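Side-chain contacts in 3-chlorocatechol 1,2-dioxygenase (Rhodococcus opacus, PDB 2BOY), which probably cleaves the ring of chlorinated catechols between the two hydroxyl-bearing carbons, using a non-haem ferric iron and molecular oxygen: residues 36-41 with 45-50; 71-76 with 207-212; 97-102 with 127-132; 169-174 with 178-183; 187-192 with 222-227. One frame throughout, in Å; residues are numbered along the deposited sequence.

Interaction 1: residues 36-41 with 45-50; sequences GWLISV and NEWPLF. With LPP (2-(hexadecanoyloxy)-1-[(phosphonooxy)methyl]ethyl hexadecanoate), chain K.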
# COMPACT_ATOMS: atom_id res chain seq x y z
N GLY A 36 -2.76 6.65 -8.02
CA GLY A 36 -1.66 6.71 -8.97
C GLY A 36 -0.33 6.49 -8.31
O GLY A 36 0.54 5.84 -8.89
N TRP A 37 -0.17 7.00 -7.09
CA TRP A 37 1.10 6.84 -6.36
C TRP A 37 1.32 5.39 -6.01
O TRP A 37 2.40 4.83 -6.26
CB TRP A 37 1.13 7.74 -5.10
CG TRP A 37 2.45 7.61 -4.36
CD1 TRP A 37 3.62 8.28 -4.64
CD2 TRP A 37 2.73 6.73 -3.30
NE1 TRP A 37 4.61 7.85 -3.78
CE2 TRP A 37 4.10 6.89 -2.96
CE3 TRP A 37 1.96 5.79 -2.59
CZ2 TRP A 37 4.70 6.18 -1.91
CZ3 TRP A 37 2.56 5.08 -1.55
CH2 TRP A 37 3.94 5.27 -1.23
N LEU A 38 0.30 4.74 -5.46
CA LEU A 38 0.45 3.32 -5.12
C LEU A 38 0.83 2.46 -6.32
O LEU A 38 1.72 1.61 -6.24
CB LEU A 38 -0.83 2.83 -4.45
CG LEU A 38 -0.99 3.41 -3.04
CD1 LEU A 38 -2.45 3.30 -2.63
CD2 LEU A 38 -0.11 2.62 -2.05
N ILE A 39 0.19 2.73 -7.46
CA ILE A 39 0.49 2.01 -8.70
C ILE A 39 1.98 2.19 -9.06
O ILE A 39 2.65 1.22 -9.41
CB ILE A 39 -0.45 2.46 -9.82
CG1 ILE A 39 -1.85 1.85 -9.62
CG2 ILE A 39 0.08 2.06 -11.20
CD1 ILE A 39 -2.97 2.62 -10.41
N SER A 40 2.47 3.42 -8.95
CA SER A 40 3.88 3.75 -9.28
C SER A 40 4.91 3.02 -8.39
O SER A 40 5.98 2.59 -8.87
CB SER A 40 4.08 5.27 -9.25
OG SER A 40 4.18 5.75 -7.92
N VAL A 41 4.56 2.80 -7.13
CA VAL A 41 5.41 2.03 -6.24
C VAL A 41 5.69 0.66 -6.82
O VAL A 41 6.87 0.21 -6.88
CB VAL A 41 4.81 1.93 -4.80
CG1 VAL A 41 5.74 1.08 -3.92
CG2 VAL A 41 4.59 3.31 -4.20
N ASN A 45 9.17 -0.95 -8.72
CA ASN A 45 9.77 -2.00 -7.86
C ASN A 45 10.29 -1.47 -6.53
O ASN A 45 11.40 -1.86 -6.03
CB ASN A 45 10.87 -2.78 -8.58
CG ASN A 45 10.38 -3.44 -9.88
OD1 ASN A 45 9.43 -4.20 -9.88
ND2 ASN A 45 11.02 -3.11 -10.99
N GLU A 46 9.49 -0.60 -5.94
CA GLU A 46 9.84 0.04 -4.68
C GLU A 46 9.02 -0.44 -3.47
O GLU A 46 9.05 0.22 -2.42
CB GLU A 46 9.71 1.57 -4.82
CG GLU A 46 10.94 2.17 -5.48
CD GLU A 46 11.12 3.65 -5.18
OE1 GLU A 46 10.29 4.27 -4.45
OE2 GLU A 46 12.10 4.22 -5.71
N TRP A 47 8.28 -1.55 -3.58
CA TRP A 47 7.62 -2.04 -2.35
C TRP A 47 8.59 -2.33 -1.19
O TRP A 47 8.37 -1.86 -0.09
CB TRP A 47 6.67 -3.23 -2.63
CG TRP A 47 5.40 -2.69 -3.19
CD1 TRP A 47 4.95 -2.79 -4.47
CD2 TRP A 47 4.46 -1.88 -2.49
NE1 TRP A 47 3.76 -2.11 -4.61
CE2 TRP A 47 3.43 -1.55 -3.40
CE3 TRP A 47 4.38 -1.42 -1.16
CZ2 TRP A 47 2.34 -0.75 -3.04
CZ3 TRP A 47 3.29 -0.63 -0.79
CH2 TRP A 47 2.28 -0.31 -1.74
N PRO A 48 9.68 -3.07 -1.41
CA PRO A 48 10.62 -3.31 -0.31
C PRO A 48 11.21 -1.99 0.26
O PRO A 48 11.25 -1.86 1.49
CB PRO A 48 11.69 -4.21 -0.92
CG PRO A 48 11.01 -4.89 -2.12
CD PRO A 48 10.02 -3.85 -2.63
N LEU A 49 11.58 -1.03 -0.60
CA LEU A 49 12.09 0.23 -0.11
C LEU A 49 11.05 0.97 0.73
O LEU A 49 11.31 1.38 1.86
CB LEU A 49 12.58 1.10 -1.28
CG LEU A 49 12.99 2.55 -0.95
CD1 LEU A 49 14.18 2.64 0.02
CD2 LEU A 49 13.35 3.23 -2.30
N PHE A 50 9.85 1.15 0.17
CA PHE A 50 8.81 1.89 0.87
C PHE A 50 8.50 1.26 2.22
O PHE A 50 8.46 1.95 3.25
CB PHE A 50 7.53 1.91 0.02
CG PHE A 50 6.35 2.51 0.72
CD1 PHE A 50 5.23 1.73 1.01
CD2 PHE A 50 6.37 3.82 1.14
CE1 PHE A 50 4.13 2.30 1.66
CE2 PHE A 50 5.28 4.38 1.83
CZ PHE A 50 4.17 3.60 2.08
C6 LPP K . 0.08 15.78 -5.17
C7 LPP K . 0.45 14.56 -4.32
C8 LPP K . -0.83 13.99 -3.70
O9 LPP K . 1.11 13.56 -5.15
O27 LPP K . -0.83 14.09 -2.27
C11 LPP K . 2.11 12.68 -4.49
O10 LPP K . 3.14 12.41 -5.10
C12 LPP K . 1.91 12.11 -3.08
C13 LPP K . 1.14 10.79 -3.13
C14 LPP K . 0.48 10.46 -1.79
C15 LPP K . 0.35 8.95 -1.60
C16 LPP K . -0.00 8.59 -0.16
C17 LPP K . -0.50 7.16 -0.03
C18 LPP K . 0.03 6.53 1.24
C19 LPP K . -1.08 5.77 1.98
C20 LPP K . -0.77 5.61 3.47
C21 LPP K . 0.23 4.49 3.74
C29 LPP K . -2.20 14.21 -1.76
O28 LPP K . -3.08 14.57 -2.54
C30 LPP K . -2.53 13.95 -0.30
C31 LPP K . -2.39 12.46 0.01
C32 LPP K . -3.49 11.96 0.95
C33 LPP K . -3.38 10.46 1.14
C34 LPP K . -4.74 9.81 1.40
C35 LPP K . -4.65 8.31 1.25
C36 LPP K . -6.02 7.68 1.04
C37 LPP K . -5.89 6.33 0.33
C38 LPP K . -5.66 5.21 1.34
C39 LPP K . -4.72 4.14 0.80
C40 LPP K . -4.50 3.07 1.87
C41 LPP K . -3.17 2.36 1.67
C42 LPP K . -3.31 0.85 1.83
C43 LPP K . -2.17 0.13 1.10
O HOH W 1 1.90 -1.03 -6.89
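Trp37 drives the edge of its six-membered ring into the face of Phe50, an edge-to-face pair with planes at 75° and Trp37 CH2 3.5 Å from Phe50 CE2. Trp37 swings its indole anti to the backbone N (chi1 -178°), which carries it beside the bound lipid: LPP C15 lies over one face and Val41 CG2 over the other. Val41, beta-branched, serves two indoles, for its CG1 makes a CH-pi contact 3.5 Å from the centroid of the Trp47 five-membered ring. At the rim of Trp47, Leu38 CD2 reaches CH2 at 3.8 Å, and a water accepts from Trp47 NE1 at 3.1 Å while donating to Leu38 O at 2.7 Å. A Schellman motif, with Asn45 at positive phi, closes the first helix through Glu46 N to Val41 O, 2.9 Å. Helices 28-43 and 47-54 thus form a corner against Pro174 and Thr175 of helix 174-181, while Leu38 packs on Leu51 of the second subunit.

Interaction 2: residues 71-76 with 207-212; sequences QSSIQG and QLYFEN. With BHO (benzhydroxamic acid), chain J.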
# COMPACT_ATOMS: atom_id res chain seq x y z
N GLN A 71 22.19 -5.91 20.60
CA GLN A 71 21.13 -5.14 19.99
C GLN A 71 21.04 -5.35 18.48
O GLN A 71 22.06 -5.43 17.80
CB GLN A 71 21.29 -3.65 20.31
CG GLN A 71 20.09 -2.78 19.82
CD GLN A 71 18.72 -3.19 20.40
OE1 GLN A 71 18.09 -4.14 19.94
NE2 GLN A 71 18.25 -2.43 21.41
N SER A 72 19.82 -5.43 17.96
CA SER A 72 19.58 -5.76 16.55
C SER A 72 19.00 -4.54 15.87
O SER A 72 18.59 -3.60 16.56
CB SER A 72 18.56 -6.91 16.44
OG SER A 72 17.43 -6.57 17.22
N SER A 73 18.89 -4.58 14.53
CA SER A 73 18.20 -3.50 13.81
C SER A 73 17.60 -3.98 12.49
O SER A 73 17.73 -5.17 12.15
CB SER A 73 19.13 -2.31 13.58
OG SER A 73 18.34 -1.19 13.16
N ILE A 74 16.94 -3.09 11.75
CA ILE A 74 16.35 -3.50 10.47
C ILE A 74 17.43 -3.97 9.52
O ILE A 74 18.58 -3.54 9.60
CB ILE A 74 15.49 -2.41 9.80
CG1 ILE A 74 16.37 -1.22 9.33
CG2 ILE A 74 14.37 -1.88 10.77
CD1 ILE A 74 15.59 -0.20 8.50
N GLN A 75 17.05 -4.84 8.58
CA GLN A 75 17.95 -5.20 7.49
C GLN A 75 17.98 -4.10 6.40
O GLN A 75 19.02 -3.83 5.79
CB GLN A 75 17.47 -6.50 6.84
CG GLN A 75 18.45 -7.00 5.75
CD GLN A 75 18.09 -8.33 5.17
OE1 GLN A 75 17.91 -8.46 3.95
NE2 GLN A 75 17.94 -9.33 6.03
N GLY A 76 16.81 -3.53 6.11
CA GLY A 76 16.68 -2.64 4.95
C GLY A 76 16.68 -3.44 3.64
O GLY A 76 16.79 -4.70 3.64
N GLN A 207 22.86 -2.86 12.68
CA GLN A 207 23.50 -1.73 11.99
C GLN A 207 24.28 -0.98 13.03
O GLN A 207 23.85 -0.90 14.18
CB GLN A 207 22.43 -0.76 11.50
CG GLN A 207 21.60 -1.32 10.36
CD GLN A 207 20.80 -0.26 9.64
OE1 GLN A 207 21.25 0.88 9.49
NE2 GLN A 207 19.64 -0.65 9.16
N LEU A 208 25.39 -0.37 12.63
CA LEU A 208 26.12 0.47 13.61
C LEU A 208 26.26 1.86 13.00
O LEU A 208 26.53 1.97 11.83
CB LEU A 208 27.50 -0.14 13.91
CG LEU A 208 27.41 -1.53 14.56
CD1 LEU A 208 28.76 -2.23 14.65
CD2 LEU A 208 26.74 -1.44 15.95
N TYR A 209 26.04 2.88 13.81
CA TYR A 209 25.99 4.29 13.41
C TYR A 209 27.16 5.01 14.07
O TYR A 209 27.86 4.43 14.88
CB TYR A 209 24.70 4.90 13.90
CG TYR A 209 23.46 4.15 13.43
CD1 TYR A 209 22.87 3.18 14.23
CD2 TYR A 209 22.89 4.44 12.18
CE1 TYR A 209 21.75 2.49 13.78
CE2 TYR A 209 21.77 3.75 11.73
CZ TYR A 209 21.21 2.78 12.54
OH TYR A 209 20.09 2.11 12.12
N PHE A 210 27.40 6.27 13.71
CA PHE A 210 28.57 7.03 14.21
C PHE A 210 28.05 8.16 15.09
O PHE A 210 27.24 8.96 14.62
CB PHE A 210 29.37 7.52 13.02
CG PHE A 210 29.87 6.41 12.16
CD1 PHE A 210 29.16 5.98 11.05
CD2 PHE A 210 31.02 5.71 12.52
CE1 PHE A 210 29.60 4.92 10.30
CE2 PHE A 210 31.47 4.64 11.77
CZ PHE A 210 30.76 4.25 10.66
N GLU A 211 28.45 8.15 16.36
CA GLU A 211 28.02 9.08 17.42
C GLU A 211 27.84 10.52 16.94
O GLU A 211 26.84 11.18 17.18
CB GLU A 211 29.13 9.15 18.46
CG GLU A 211 28.68 8.80 19.84
CD GLU A 211 29.85 8.40 20.70
OE1 GLU A 211 30.97 8.89 20.46
OE2 GLU A 211 29.62 7.57 21.59
N ASN A 212 28.86 10.97 16.23
CA ASN A 212 28.98 12.37 15.86
C ASN A 212 28.22 12.71 14.57
O ASN A 212 28.22 13.86 14.14
CB ASN A 212 30.48 12.65 15.70
CG ASN A 212 31.35 11.40 16.08
OD1 ASN A 212 32.39 11.54 16.75
ND2 ASN A 212 30.91 10.19 15.67
C1 BHO J . 17.93 1.36 4.28
C2 BHO J . 16.81 1.11 5.20
C3 BHO J . 15.52 1.50 4.82
C4 BHO J . 15.34 2.14 3.58
C5 BHO J . 16.40 2.38 2.73
C6 BHO J . 17.70 2.00 3.07
C BHO J . 19.30 0.94 4.69
O1 BHO J . 19.52 0.90 5.86
N BHO J . 20.30 0.65 3.88
O2 BHO J . 20.22 -0.11 2.90
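The side-chain amide of Gln207 donates through NE2 to Ile74 O, 3.1 Å away and almost straight at 177°. The bond belongs to the benzhydroxamic acid pocket of the intradiol dioxygenase, where the loop 71-76 passes the strand 204-210. Ile74 O lies in the plane of the Gln207 amide, yet the donor stands 44° above the carbonyl plane and so misses the lone pairs. The extended glutamine chain is long enough to cross from its strand to the loop, and the same NE2 comes to 3.3 Å from Ile74 CG1. At its other end the amide offers OE1 to Arg188 NH1, so both polar atoms of this buried group are used and its flip is fixed. A leucine in place of Gln207 would probably leave Ile74 O without its side-chain donor and Arg188 NH1 without this acceptor. Ser73 packs its CB 4.2 Å from Gln207 CG; its small hydroxyl bonds to Ala223 O. Ile74, its CG1 lying between the backbone N and the carbonyl carbon (chi1 68°), extends CD1 to 3.8 Å from BHO C2. Gly76 suits its place because a CB would collide with the ligand: its CA is already 3.8 Å from BHO C2.

Interaction 3: residues 97-102 with 127-132; sequences DESGDT and ADAAGE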
# COMPACT_ATOMS: atom_id res chain seq x y z
N ASP A 97 41.18 4.37 -6.11
CA ASP A 97 41.19 5.78 -5.73
C ASP A 97 39.99 6.14 -4.85
O ASP A 97 39.48 7.26 -4.87
CB ASP A 97 41.23 6.68 -6.98
CG ASP A 97 40.03 6.49 -7.89
OD1 ASP A 97 39.14 5.61 -7.62
OD2 ASP A 97 39.91 7.17 -8.93
N GLU A 98 39.54 5.16 -4.07
CA GLU A 98 38.32 5.34 -3.26
C GLU A 98 38.45 6.54 -2.35
O GLU A 98 39.43 6.65 -1.62
CB GLU A 98 38.05 4.06 -2.45
CG GLU A 98 36.65 3.97 -1.89
CD GLU A 98 35.63 3.71 -2.97
OE1 GLU A 98 35.84 2.78 -3.78
OE2 GLU A 98 34.61 4.45 -2.99
N SER A 99 37.50 7.47 -2.39
CA SER A 99 37.58 8.61 -1.47
C SER A 99 36.92 8.33 -0.12
O SER A 99 36.18 7.35 0.01
CB SER A 99 37.01 9.88 -2.09
OG SER A 99 35.65 9.72 -2.34
N GLY A 100 37.19 9.21 0.85
CA GLY A 100 36.64 9.13 2.20
C GLY A 100 37.70 8.89 3.26
O GLY A 100 38.85 8.63 2.96
N ASP A 101 37.31 9.03 4.52
CA ASP A 101 38.18 8.85 5.66
C ASP A 101 38.33 7.35 5.94
O ASP A 101 37.32 6.65 5.96
CB ASP A 101 37.56 9.53 6.89
CG ASP A 101 37.36 11.05 6.69
OD1 ASP A 101 38.24 11.68 6.08
OD2 ASP A 101 36.36 11.66 7.11
N THR A 102 39.55 6.88 6.15
CA THR A 102 39.83 5.47 6.48
C THR A 102 39.28 5.15 7.84
O THR A 102 39.42 5.94 8.78
CB THR A 102 41.35 5.21 6.46
OG1 THR A 102 41.81 5.28 5.10
CG2 THR A 102 41.64 3.75 6.83
N ALA A 127 27.31 1.85 2.31
CA ALA A 127 27.39 2.78 1.21
C ALA A 127 28.80 3.34 1.12
O ALA A 127 29.57 3.26 2.07
CB ALA A 127 26.39 3.92 1.43
N ASP A 128 29.13 3.95 -0.03
CA ASP A 128 30.43 4.55 -0.19
C ASP A 128 30.41 5.98 0.36
O ASP A 128 29.42 6.41 0.97
CB ASP A 128 30.89 4.49 -1.68
CG ASP A 128 30.13 5.47 -2.58
OD1 ASP A 128 29.23 6.23 -2.13
OD2 ASP A 128 30.35 5.52 -3.80
N ALA A 129 31.52 6.72 0.17
CA ALA A 129 31.63 8.07 0.72
C ALA A 129 30.70 9.08 0.03
O ALA A 129 30.54 10.21 0.53
CB ALA A 129 33.14 8.59 0.68
N ALA A 130 30.08 8.69 -1.08
CA ALA A 130 29.03 9.50 -1.68
C ALA A 130 27.61 9.03 -1.31
O ALA A 130 26.63 9.55 -1.83
CB ALA A 130 29.21 9.64 -3.24
N GLY A 131 27.49 8.05 -0.39
CA GLY A 131 26.15 7.53 -0.08
C GLY A 131 25.53 6.55 -1.09
O GLY A 131 24.31 6.36 -1.09
N GLU A 132 26.35 5.89 -1.91
CA GLU A 132 25.82 4.97 -2.92
C GLU A 132 26.16 3.52 -2.56
O GLU A 132 27.26 3.24 -2.10
CB GLU A 132 26.45 5.24 -4.29
CG GLU A 132 26.21 6.66 -4.86
CD GLU A 132 24.73 6.91 -5.13
OE1 GLU A 132 24.10 6.07 -5.78
OE2 GLU A 132 24.19 7.95 -4.68
O HOH W 2 33.94 6.30 -1.19
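An Asx turn headed by Asp128, folded together with a type I beta turn from Asp128 to Gly131, meets the loop of Glu98 to Gly100 at the protein surface. Asp128 OD1 accepts Ala130 N at 2.8 Å and Glu132 N at 2.9 Å, from opposite faces of the carboxylate plane; its short side chain, with CG between the backbone N and the carbonyl carbon (chi1 73°), is just long enough to curl back over its own turn. A leucine at Asp128 would probably leave both amides without this acceptor and the turn held by its backbone bonds alone. Across the contact, Ala129 CB sits 3.4 Å from Ser99 O and 3.9 Å from Gly100 CA, where any CB on Gly100 would clash. One water ties the loops, donating to Glu98 OE2 and Ser99 O, both at 2.7 Å, and accepting from Ala129 N at 2.8 Å. Glu98 OE2 and Asp128 OD2 stand 4.5 Å apart; the salt bridge of Arg95 to Glu98, with a long, weak pairing to Asp128, probably makes this like-charged proximity tolerable.

Interaction 4: residues 169-174 with 178-183; sequences IPKNGP and LLAAAG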
# COMPACT_ATOMS: atom_id res chain seq x y z
N ILE A 169 17.05 8.69 0.67
CA ILE A 169 16.14 7.94 -0.21
C ILE A 169 15.94 8.80 -1.48
O ILE A 169 15.56 9.95 -1.37
CB ILE A 169 14.77 7.70 0.50
CG1 ILE A 169 14.95 7.08 1.90
CG2 ILE A 169 13.78 6.89 -0.40
CD1 ILE A 169 15.92 5.91 1.98
N PRO A 170 16.18 8.25 -2.68
CA PRO A 170 16.18 9.09 -3.91
C PRO A 170 14.83 9.69 -4.27
O PRO A 170 13.84 8.95 -4.27
CB PRO A 170 16.68 8.12 -5.00
CG PRO A 170 17.34 7.03 -4.17
CD PRO A 170 16.46 6.84 -2.98
N LYS A 171 14.75 11.00 -4.52
CA LYS A 171 13.44 11.62 -4.87
C LYS A 171 12.91 11.13 -6.21
O LYS A 171 11.71 11.24 -6.48
CB LYS A 171 13.49 13.18 -4.89
CG LYS A 171 12.09 13.84 -4.84
CD LYS A 171 12.01 15.15 -5.60
CE LYS A 171 10.58 15.41 -6.11
NZ LYS A 171 10.06 16.78 -5.81
N ASN A 172 13.80 10.52 -7.00
CA ASN A 172 13.47 10.07 -8.36
C ASN A 172 12.58 8.79 -8.40
O ASN A 172 12.30 8.23 -9.48
CB ASN A 172 14.75 9.90 -9.22
CG ASN A 172 15.72 8.81 -8.70
OD1 ASN A 172 15.33 7.66 -8.44
ND2 ASN A 172 17.03 9.17 -8.60
N GLY A 173 12.17 8.33 -7.22
CA GLY A 173 11.28 7.18 -7.12
C GLY A 173 10.07 7.56 -6.26
O GLY A 173 10.07 8.64 -5.62
N PRO A 174 9.05 6.71 -6.23
CA PRO A 174 7.84 7.01 -5.47
C PRO A 174 8.10 7.20 -3.95
O PRO A 174 7.48 8.06 -3.37
CB PRO A 174 6.94 5.79 -5.73
CG PRO A 174 7.45 5.18 -7.01
CD PRO A 174 8.95 5.44 -6.98
N LEU A 178 7.09 10.64 -2.13
CA LEU A 178 6.22 10.84 -0.98
C LEU A 178 6.90 11.65 0.15
O LEU A 178 6.29 12.55 0.75
CB LEU A 178 5.76 9.48 -0.42
CG LEU A 178 5.12 9.52 0.97
CD1 LEU A 178 3.77 10.26 0.93
CD2 LEU A 178 4.94 8.10 1.43
N LEU A 179 8.15 11.30 0.47
CA LEU A 179 8.87 11.99 1.56
C LEU A 179 8.93 13.48 1.20
O LEU A 179 8.67 14.37 2.04
CB LEU A 179 10.30 11.45 1.66
CG LEU A 179 10.38 10.09 2.35
CD1 LEU A 179 11.66 9.35 2.00
CD2 LEU A 179 10.18 10.21 3.87
N ALA A 180 9.26 13.73 -0.06
CA ALA A 180 9.36 15.11 -0.53
C ALA A 180 8.01 15.85 -0.41
O ALA A 180 7.91 16.97 0.17
CB ALA A 180 9.92 15.14 -1.97
N ALA A 181 6.94 15.18 -0.85
CA ALA A 181 5.60 15.77 -0.80
C ALA A 181 5.07 15.98 0.62
O ALA A 181 4.29 16.91 0.85
CB ALA A 181 4.60 14.94 -1.64
N ALA A 182 5.49 15.14 1.58
CA ALA A 182 5.05 15.31 2.99
C ALA A 182 5.93 16.27 3.82
O ALA A 182 5.72 16.41 5.03
CB ALA A 182 4.95 13.95 3.72
N GLY A 183 6.92 16.90 3.19
CA GLY A 183 7.88 17.75 3.87
C GLY A 183 8.83 17.05 4.85
O GLY A 183 9.30 17.69 5.80
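Ile169 touches the helix with its beta carbon, which lies 3.8 Å from Leu179 CD1, the two side chains crossing at about a right angle. With CG1 anti to the carbonyl carbon (chi1 -52°), the far end of the isoleucine leads away from the helix, and the residue also lines the benzhydroxamic acid pocket. Pro170 then starts a type I beta turn that runs to Gly173, closed by a weak backbone bond. Inside this turn Lys171 lays its aliphatic part over Ala180, CG to CB 3.8 Å; the chain, bent at chi2 and chi4, runs on past the methyl, NZ still 4.2 Å from Ala180 CB, which is small enough to let the long chain pass. Gly173 is the N-cap of helix 174-181, the short helix between strands 167-168 and 187-197 that faces the N-terminal helices. Proline fits the next position, at the helix start, where no earlier turn calls for its missing N-H. Pro174 O accepts Leu178 N at 2.9 Å and 161°, the first-turn helical bond, and takes a second donor in Trp37 NE1. Leu178, its CG anti to the backbone N (chi1 166°), packs on Trp37, Phe50 and Phe54, and on Val10 of the second subunit.

Interaction 5: residues 187-192 with 222-227; sequences WRPAHL and NAVKPE. With FE (Fe (III) ion), chain I; BHO (benzhydroxamic acid), chain J.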
# COMPACT_ATOMS: atom_id res chain seq x y z
N TRP A 187 16.64 11.36 4.92
CA TRP A 187 18.01 10.92 5.22
C TRP A 187 18.08 9.79 6.25
O TRP A 187 17.38 9.84 7.25
CB TRP A 187 18.80 12.05 5.85
CG TRP A 187 19.12 13.13 4.87
CD1 TRP A 187 18.37 14.28 4.60
CD2 TRP A 187 20.25 13.18 4.01
NE1 TRP A 187 19.01 15.04 3.64
CE2 TRP A 187 20.16 14.40 3.26
CE3 TRP A 187 21.36 12.33 3.79
CZ2 TRP A 187 21.13 14.76 2.31
CZ3 TRP A 187 22.32 12.71 2.86
CH2 TRP A 187 22.19 13.90 2.12
N ARG A 188 18.98 8.84 6.00
CA ARG A 188 19.49 7.93 7.04
C ARG A 188 20.89 8.44 7.47
O ARG A 188 21.70 8.81 6.61
CB ARG A 188 19.66 6.52 6.44
CG ARG A 188 18.37 5.92 5.88
CD ARG A 188 18.24 4.41 6.21
NE ARG A 188 18.30 4.27 7.67
CZ ARG A 188 18.97 3.33 8.33
NH1 ARG A 188 19.67 2.40 7.68
NH2 ARG A 188 18.97 3.39 9.66
N PRO A 189 21.20 8.36 8.77
CA PRO A 189 22.56 8.68 9.24
C PRO A 189 23.49 7.59 8.69
O PRO A 189 22.98 6.52 8.27
CB PRO A 189 22.45 8.56 10.76
CG PRO A 189 21.38 7.52 10.96
CD PRO A 189 20.33 7.86 9.87
N ALA A 190 24.79 7.84 8.68
CA ALA A 190 25.78 6.87 8.13
C ALA A 190 25.78 5.61 8.95
O ALA A 190 25.66 5.71 10.15
CB ALA A 190 27.17 7.50 8.18
N HIS A 191 25.94 4.44 8.31
CA HIS A 191 25.86 3.16 9.05
C HIS A 191 26.57 2.01 8.32
O HIS A 191 26.74 2.03 7.09
CB HIS A 191 24.37 2.79 9.28
CG HIS A 191 23.58 2.72 8.01
ND1 HIS A 191 23.00 3.82 7.43
CD2 HIS A 191 23.38 1.69 7.16
CE1 HIS A 191 22.44 3.47 6.28
NE2 HIS A 191 22.64 2.17 6.10
N LEU A 192 26.94 0.98 9.10
CA LEU A 192 27.47 -0.26 8.60
C LEU A 192 26.40 -1.29 8.91
O LEU A 192 25.92 -1.32 10.06
CB LEU A 192 28.74 -0.63 9.37
CG LEU A 192 29.82 0.45 9.39
CD1 LEU A 192 31.03 -0.09 10.15
CD2 LEU A 192 30.19 0.72 7.90
N ASN A 222 13.76 5.41 11.14
CA ASN A 222 13.51 5.17 12.58
C ASN A 222 14.18 3.92 13.13
O ASN A 222 13.61 3.22 14.00
CB ASN A 222 12.00 5.12 12.88
CG ASN A 222 11.38 6.47 12.87
OD1 ASN A 222 10.52 6.78 12.02
ND2 ASN A 222 11.81 7.32 13.79
N ALA A 223 15.38 3.64 12.64
CA ALA A 223 16.06 2.40 12.98
C ALA A 223 17.29 2.59 13.87
O ALA A 223 18.06 1.63 14.08
CB ALA A 223 16.46 1.64 11.67
N VAL A 224 17.50 3.81 14.40
CA VAL A 224 18.65 4.02 15.27
C VAL A 224 18.26 3.56 16.68
O VAL A 224 17.16 3.83 17.16
CB VAL A 224 19.13 5.48 15.30
CG1 VAL A 224 20.20 5.74 16.40
CG2 VAL A 224 19.66 5.91 13.92
N LYS A 225 19.16 2.83 17.31
CA LYS A 225 19.03 2.49 18.74
C LYS A 225 20.34 2.88 19.46
O LYS A 225 21.44 2.88 18.86
CB LYS A 225 18.68 0.99 18.93
CG LYS A 225 17.45 0.51 18.12
CD LYS A 225 17.22 -0.98 18.36
CE LYS A 225 16.11 -1.62 17.48
NZ LYS A 225 16.10 -3.10 17.78
N PRO A 226 20.22 3.28 20.73
CA PRO A 226 21.36 3.86 21.42
C PRO A 226 22.51 2.88 21.59
O PRO A 226 23.63 3.34 21.67
CB PRO A 226 20.78 4.27 22.79
CG PRO A 226 19.50 3.48 22.97
CD PRO A 226 19.00 3.18 21.56
N GLU A 227 22.24 1.58 21.68
CA GLU A 227 23.31 0.58 21.81
C GLU A 227 24.17 0.47 20.57
O GLU A 227 25.25 -0.10 20.64
CB GLU A 227 22.76 -0.82 22.12
CG GLU A 227 21.89 -0.90 23.37
CD GLU A 227 20.42 -0.47 23.16
OE1 GLU A 227 19.64 -0.47 24.17
OE2 GLU A 227 20.03 -0.12 22.02
FE FE I . 21.80 1.18 4.53
C1 BHO J . 17.93 1.36 4.28
C2 BHO J . 16.81 1.11 5.20
C3 BHO J . 15.52 1.50 4.82
C4 BHO J . 15.34 2.14 3.58
C5 BHO J . 16.40 2.38 2.73
C6 BHO J . 17.70 2.00 3.07
C BHO J . 19.30 0.94 4.69
O1 BHO J . 19.52 0.90 5.86
N BHO J . 20.30 0.65 3.88
O2 BHO J . 20.22 -0.11 2.90
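The guanidinium group of Arg188 has Ala223 CB obliquely beside it, 3.7 Å from NH2, and benzhydroxamic acid O1 at its edge, near its plane. Arg188 NH1 stands over one face of the His191 ring, 3.3 Å above its plane and toward its rim, while Pro189 O sits at the edge of that ring, in plane. This is the ferric iron site of the intradiol dioxygenase, carried on strand 187-197: His191 NE2 binds the iron at 2.0 Å; in this complex Tyr133 and His193 are the other protein ligands, and the inhibitor nitrogen also binds the iron. Histidine suits the position because its two nitrogens serve different partners: ND1 donates to Pro189 O at 2.8 Å and 172°, a second-shell bond that fixes the rotation of the ring. The bend at chi2 brings Arg188 CD to 3.6 Å from BHO C1, against the ligand ring, and the bend at chi3 turns the head toward O1; the very short NH1 to O1 distance makes the exact geometry there doubtful. A salt bridge from Arg188 NH2 to Asp219, together with Tyr209 OH, holds the head in place. Asp219 also accepts Ala223 N, fixing the backbone of the alanine whose small methyl fits beside the guanidinium. Farther along, the apolar partners are Pro189 and Val224, both packed on Tyr209, with Pro189 CG 3.8 Å from Val224 CG2.

Interactions 2 and 5 lie near the centre of the chain, about 5 Å apart between centres; they share neighbouring strands 204-210 and 187-197, both touch benzhydroxamic acid, and rely on buried polar groups around the iron. Interactions 1 and 4, about 11 Å apart between centres, form the apolar helical side, where helix 174-181 packs on the N-terminal helices; their buried aromatic and aliphatic chains meet lipid and the second subunit, and backbone bonds shape the helix ends. Interaction 3 stands apart as the surface contact: two loops joined by water and a small methyl, with two nearby carboxylates probably eased by an arginine. There water does the joining, whereas the helical contacts rest mainly on apolar packing.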